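Local coordinates for teichoic acid biosynthesis protein F (Staphylococcus epidermidis, PDB 3L7I), which probably takes part in teichoic acid biosynthesis, and has a C-terminal region of the GT-B type of fold, at residues A[654-666]-A[687-699]. Numbering follows the deposited sequence.
Sequences FYMNYMEDLPGPI and YQEKIDAFYDRFC
Pro663 lies flat against Phe694: its CG sits over the centre of the ring, 3.7 Å from the centroid and only 10° off the ring normal, while CB and CD lie on the same side, past the rim. On the opposite face lies Phe698 CD2, offset toward the rim, so the Phe694 ring is held between the proline and Phe698, four residues further along. With CG anti to the backbone N (chi1 -172°), the Phe694 ring reaches from the helix toward the loop. A second proline–aromatic pair forms at the helix start, where Pro665 CD stands over one face of the Tyr687 ring, 4.1 Å from its centroid, and CB and CG lean toward the hydroxyl end. Between the two pairs, Pro663 O faces Ile691 CG1 at 3.5 Å, and Lys690 CD passes 3.7 Å from Leu662 O. This is a loop leading into the edge strand 666-667 of one of the two parallel, Rossmann-like sheets of a GT-B fold, laid on helix 688-698; no hydrogen bond joins the two segments. Toward the helix's other end, Met656 bends at chi2 and chi3 to bring CE obliquely to Phe698 CZ. Nearby, Asp661 OD2 meets the guanidinium of the extended Arg697 at its edge, 3.7 Å from NH1, with the planes 88° apart: a long, one-pronged salt bridge, probably a weak attraction. Arg697 CG lies over the centre of one face of the Phe698 ring, which also meets Phe628 and, edge-to-face, Tyr488. On the sheet side, Pro663 touches Gln637 and Phe639 of strand 637-640, and Pro665 touches Phe638.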
loop_
_atom_site.group_PDB
_atom_site.type_symbol
_atom_site.label_atom_id
_atom_site.label_comp_id
_atom_site.label_asym_id
_atom_site.label_seq_id
_atom_site.Cartn_x
_atom_site.Cartn_y
_atom_site.Cartn_z
ATOM N N PHE A 654 35.716 -35.719 17.171
ATOM C CA PHE A 654 36.835 -34.891 17.596
ATOM C C PHE A 654 37.843 -34.921 16.463
ATOM O O PHE A 654 37.996 -35.940 15.797
ATOM C CB PHE A 654 37.490 -35.497 18.830
ATOM C CG PHE A 654 36.806 -35.152 20.126
ATOM C CD1 PHE A 654 35.608 -34.455 20.139
ATOM C CD2 PHE A 654 37.355 -35.555 21.336
ATOM C CE1 PHE A 654 34.981 -34.146 21.344
ATOM C CE2 PHE A 654 36.736 -35.262 22.529
ATOM C CZ PHE A 654 35.546 -34.549 22.533
ATOM N N TYR A 655 38.539 -33.815 16.237
ATOM C CA TYR A 655 39.494 -33.770 15.140
ATOM C C TYR A 655 40.770 -34.472 15.529
ATOM O O TYR A 655 41.474 -35.023 14.679
ATOM C CB TYR A 655 39.828 -32.345 14.746
ATOM C CG TYR A 655 38.692 -31.588 14.106
ATOM C CD1 TYR A 655 38.260 -31.887 12.818
ATOM C CD2 TYR A 655 38.074 -30.537 14.779
ATOM C CE1 TYR A 655 37.238 -31.176 12.232
ATOM C CE2 TYR A 655 37.060 -29.828 14.196
ATOM C CZ TYR A 655 36.649 -30.154 12.930
ATOM O OH TYR A 655 35.631 -29.426 12.385
ATOM N N MET A 656 41.076 -34.450 16.817
ATOM C CA MET A 656 42.294 -35.083 17.270
ATOM C C MET A 656 42.046 -36.434 17.924
ATOM O O MET A 656 40.909 -36.794 18.255
ATOM C CB MET A 656 43.045 -34.170 18.216
ATOM C CG MET A 656 42.248 -33.770 19.413
ATOM S SD MET A 656 43.339 -33.713 20.843
ATOM C CE MET A 656 44.757 -32.881 20.138
ATOM N N ASN A 657 43.119 -37.194 18.089
ATOM C CA ASN A 657 42.998 -38.478 18.739
ATOM C C ASN A 657 43.134 -38.340 20.251
ATOM O O ASN A 657 44.220 -38.479 20.815
ATOM C CB ASN A 657 43.981 -39.487 18.166
ATOM C CG ASN A 657 43.591 -40.902 18.504
ATOM O OD1 ASN A 657 42.968 -41.147 19.542
ATOM N ND2 ASN A 657 43.937 -41.845 17.631
ATOM N N TYR A 658 42.000 -38.054 20.883
ATOM C CA TYR A 658 41.896 -37.779 22.317
ATOM C C TYR A 658 42.512 -38.846 23.217
ATOM O O TYR A 658 43.148 -38.534 24.232
ATOM C CB TYR A 658 40.425 -37.658 22.680
ATOM C CG TYR A 658 40.133 -37.115 24.058
ATOM C CD1 TYR A 658 39.917 -35.763 24.251
ATOM C CD2 TYR A 658 40.030 -37.959 25.149
ATOM C CE1 TYR A 658 39.626 -35.255 25.494
ATOM C CE2 TYR A 658 39.744 -37.464 26.411
ATOM C CZ TYR A 658 39.537 -36.102 26.578
ATOM O OH TYR A 658 39.242 -35.586 27.827
ATOM N N MET A 659 42.291 -40.108 22.856
ATOM C CA MET A 659 42.759 -41.207 23.663
ATOM C C MET A 659 44.267 -41.188 23.799
ATOM O O MET A 659 44.816 -41.723 24.759
ATOM C CB MET A 659 42.294 -42.526 23.066
ATOM C CG MET A 659 41.409 -43.310 24.000
ATOM S SD MET A 659 40.294 -42.227 24.890
ATOM C CE MET A 659 38.706 -42.808 24.285
ATOM N N GLU A 660 44.943 -40.557 22.853
ATOM C CA GLU A 660 46.391 -40.639 22.826
ATOM C C GLU A 660 47.067 -39.311 23.123
ATOM O O GLU A 660 47.321 -38.961 24.278
ATOM C CB GLU A 660 46.843 -41.167 21.467
ATOM C CG GLU A 660 47.913 -42.232 21.553
ATOM C CD GLU A 660 47.628 -43.403 20.638
ATOM O OE1 GLU A 660 46.888 -43.213 19.646
ATOM O OE2 GLU A 660 48.135 -44.512 20.918
ATOM N N ASP A 661 47.326 -38.568 22.057
ATOM C CA ASP A 661 48.195 -37.404 22.097
ATOM C C ASP A 661 47.620 -36.133 22.732
ATOM O O ASP A 661 47.459 -35.119 22.059
ATOM C CB ASP A 661 48.702 -37.099 20.678
ATOM C CG ASP A 661 47.573 -36.943 19.676
ATOM O OD1 ASP A 661 46.566 -36.292 20.025
ATOM O OD2 ASP A 661 47.691 -37.468 18.547
ATOM N N LEU A 662 47.327 -36.181 24.029
ATOM C CA LEU A 662 47.116 -34.945 24.789
ATOM C C LEU A 662 48.128 -34.836 25.943
ATOM O O LEU A 662 48.757 -35.835 26.320
ATOM C CB LEU A 662 45.648 -34.733 25.215
ATOM C CG LEU A 662 44.911 -35.762 26.046
ATOM C CD1 LEU A 662 43.416 -35.481 26.053
ATOM C CD2 LEU A 662 45.224 -37.170 25.492
ATOM N N PRO A 663 48.294 -33.618 26.489
ATOM C CA PRO A 663 49.464 -33.243 27.292
ATOM C C PRO A 663 49.471 -33.851 28.681
ATOM O O PRO A 663 50.462 -33.695 29.385
ATOM C CB PRO A 663 49.314 -31.726 27.453
ATOM C CG PRO A 663 47.949 -31.381 26.990
ATOM C CD PRO A 663 47.215 -32.631 26.624
ATOM N N GLY A 664 48.379 -34.497 29.076
ATOM C CA GLY A 664 48.266 -35.071 30.402
ATOM C C GLY A 664 47.435 -36.334 30.421
ATOM O O GLY A 664 46.853 -36.730 29.420
ATOM N N PRO A 665 47.348 -36.964 31.586
ATOM C CA PRO A 665 46.647 -38.244 31.748
ATOM C C PRO A 665 45.115 -38.091 31.702
ATOM O O PRO A 665 44.617 -37.018 32.024
ATOM C CB PRO A 665 47.064 -38.686 33.157
ATOM C CG PRO A 665 47.888 -37.518 33.742
ATOM C CD PRO A 665 47.704 -36.353 32.872
ATOM N N ILE A 666 44.380 -39.131 31.324
ATOM C CA ILE A 666 42.923 -39.084 31.454
ATOM C C ILE A 666 42.503 -39.782 32.734
ATOM O O ILE A 666 42.856 -40.929 32.955
ATOM C CB ILE A 666 42.191 -39.783 30.279
ATOM C CG1 ILE A 666 42.562 -39.129 28.945
ATOM C CG2 ILE A 666 40.669 -39.774 30.519
ATOM C CD1 ILE A 666 42.070 -39.867 27.745
ATOM N N TYR A 687 55.291 -36.251 32.256
ATOM C CA TYR A 687 54.636 -35.831 31.021
ATOM C C TYR A 687 55.372 -34.744 30.268
ATOM O O TYR A 687 54.813 -34.123 29.366
ATOM C CB TYR A 687 53.212 -35.369 31.314
ATOM C CG TYR A 687 52.380 -36.480 31.864
ATOM C CD1 TYR A 687 52.165 -36.594 33.227
ATOM C CD2 TYR A 687 51.843 -37.447 31.022
ATOM C CE1 TYR A 687 51.414 -37.627 33.743
ATOM C CE2 TYR A 687 51.090 -38.491 31.522
ATOM C CZ TYR A 687 50.878 -38.580 32.889
ATOM O OH TYR A 687 50.128 -39.623 33.412
ATOM N N GLN A 688 56.623 -34.505 30.634
ATOM C CA GLN A 688 57.394 -33.488 29.943
ATOM C C GLN A 688 57.427 -33.809 28.443
ATOM O O GLN A 688 57.175 -32.937 27.616
ATOM C CB GLN A 688 58.777 -33.349 30.565
ATOM C CG GLN A 688 59.565 -32.119 30.149
ATOM C CD GLN A 688 58.856 -30.810 30.412
ATOM O OE1 GLN A 688 58.124 -30.656 31.387
ATOM N NE2 GLN A 688 59.083 -29.845 29.536
ATOM N N GLU A 689 57.685 -35.070 28.101
ATOM C CA GLU A 689 57.641 -35.528 26.711
ATOM C C GLU A 689 56.345 -35.148 25.995
ATOM O O GLU A 689 56.373 -34.591 24.901
ATOM C CB GLU A 689 57.810 -37.041 26.664
ATOM C CG GLU A 689 59.230 -37.513 26.907
ATOM C CD GLU A 689 60.039 -37.604 25.621
ATOM O OE1 GLU A 689 59.429 -37.455 24.536
ATOM O OE2 GLU A 689 61.275 -37.831 25.690
ATOM N N LYS A 690 55.214 -35.467 26.621
ATOM C CA LYS A 690 53.888 -35.210 26.043
ATOM C C LYS A 690 53.482 -33.722 25.991
ATOM O O LYS A 690 52.853 -33.268 25.033
ATOM C CB LYS A 690 52.810 -36.038 26.767
ATOM C CG LYS A 690 52.828 -37.515 26.394
ATOM C CD LYS A 690 51.521 -38.211 26.747
ATOM C CE LYS A 690 51.364 -39.515 25.954
ATOM N NZ LYS A 690 52.432 -40.542 26.248
ATOM N N ILE A 691 53.840 -32.969 27.023
ATOM C CA ILE A 691 53.613 -31.532 27.039
ATOM C C ILE A 691 54.368 -30.845 25.908
ATOM O O ILE A 691 53.856 -29.925 25.269
ATOM C CB ILE A 691 54.046 -30.931 28.382
ATOM C CG1 ILE A 691 53.057 -31.349 29.464
ATOM C CG2 ILE A 691 54.138 -29.411 28.307
ATOM C CD1 ILE A 691 53.319 -30.713 30.798
ATOM N N ASP A 692 55.591 -31.292 25.667
ATOM C CA ASP A 692 56.403 -30.745 24.593
ATOM C C ASP A 692 55.801 -31.077 23.224
ATOM O O ASP A 692 55.728 -30.219 22.360
ATOM C CB ASP A 692 57.859 -31.225 24.710
ATOM C CG ASP A 692 58.603 -30.608 25.909
ATOM O OD1 ASP A 692 58.150 -29.558 26.415
ATOM O OD2 ASP A 692 59.647 -31.174 26.338
ATOM N N ALA A 693 55.349 -32.311 23.034
ATOM C CA ALA A 693 54.741 -32.693 21.762
ATOM C C ALA A 693 53.519 -31.820 21.480
ATOM O O ALA A 693 53.317 -31.348 20.357
ATOM C CB ALA A 693 54.348 -34.152 21.776
ATOM N N PHE A 694 52.706 -31.619 22.514
ATOM C CA PHE A 694 51.484 -30.835 22.422
ATOM C C PHE A 694 51.822 -29.373 22.149
ATOM O O PHE A 694 51.152 -28.717 21.358
ATOM C CB PHE A 694 50.698 -30.971 23.733
ATOM C CG PHE A 694 49.341 -30.378 23.696
ATOM C CD1 PHE A 694 48.260 -31.131 23.297
ATOM C CD2 PHE A 694 49.134 -29.069 24.083
ATOM C CE1 PHE A 694 46.986 -30.582 23.269
ATOM C CE2 PHE A 694 47.866 -28.515 24.062
ATOM C CZ PHE A 694 46.789 -29.277 23.651
ATOM N N TYR A 695 52.859 -28.859 22.802
ATOM C CA TYR A 695 53.272 -27.472 22.592
ATOM C C TYR A 695 53.826 -27.285 21.192
ATOM O O TYR A 695 53.721 -26.214 20.613
ATOM C CB TYR A 695 54.326 -27.047 23.611
ATOM C CG TYR A 695 54.932 -25.693 23.320
ATOM C CD1 TYR A 695 54.406 -24.542 23.880
ATOM C CD2 TYR A 695 56.025 -25.566 22.482
ATOM C CE1 TYR A 695 54.959 -23.304 23.618
ATOM C CE2 TYR A 695 56.582 -24.337 22.217
ATOM C CZ TYR A 695 56.050 -23.211 22.786
ATOM O OH TYR A 695 56.609 -21.983 22.523
ATOM N N ASP A 696 54.435 -28.327 20.652
ATOM C CA ASP A 696 55.000 -28.235 19.320
ATOM C C ASP A 696 53.861 -28.129 18.342
ATOM O O ASP A 696 53.896 -27.315 17.430
ATOM C CB ASP A 696 55.838 -29.477 18.984
ATOM C CG ASP A 696 57.226 -29.435 19.597
ATOM O OD1 ASP A 696 57.609 -28.373 20.147
ATOM O OD2 ASP A 696 57.937 -30.469 19.521
ATOM N N ARG A 697 52.842 -28.953 18.555
ATOM C CA ARG A 697 51.792 -29.149 17.565
ATOM C C ARG A 697 50.762 -28.014 17.520
ATOM O O ARG A 697 50.293 -27.650 16.449
ATOM C CB ARG A 697 51.092 -30.493 17.786
ATOM C CG ARG A 697 50.187 -30.881 16.647
ATOM C CD ARG A 697 49.505 -32.223 16.838
ATOM N NE ARG A 697 48.553 -32.456 15.749
ATOM C CZ ARG A 697 47.660 -33.445 15.694
ATOM N NH1 ARG A 697 47.568 -34.334 16.676
ATOM N NH2 ARG A 697 46.849 -33.539 14.647
ATOM N N PHE A 698 50.419 -27.445 18.672
ATOM C CA PHE A 698 49.315 -26.510 18.729
ATOM C C PHE A 698 49.679 -25.112 19.204
ATOM O O PHE A 698 48.916 -24.175 18.978
ATOM C CB PHE A 698 48.210 -27.074 19.609
ATOM C CG PHE A 698 47.803 -28.453 19.242
ATOM C CD1 PHE A 698 46.975 -28.677 18.163
ATOM C CD2 PHE A 698 48.243 -29.542 19.982
ATOM C CE1 PHE A 698 46.600 -29.972 17.817
ATOM C CE2 PHE A 698 47.867 -30.828 19.648
ATOM C CZ PHE A 698 47.045 -31.045 18.562
ATOM N N CYS A 699 50.822 -24.951 19.859
ATOM C CA CYS A 699 51.091 -23.665 20.497
ATOM C C CYS A 699 52.352 -22.980 20.014
ATOM O O CYS A 699 52.688 -21.892 20.489
ATOM C CB CYS A 699 51.165 -23.826 22.010
ATOM S SG CYS A 699 50.099 -25.117 22.653
#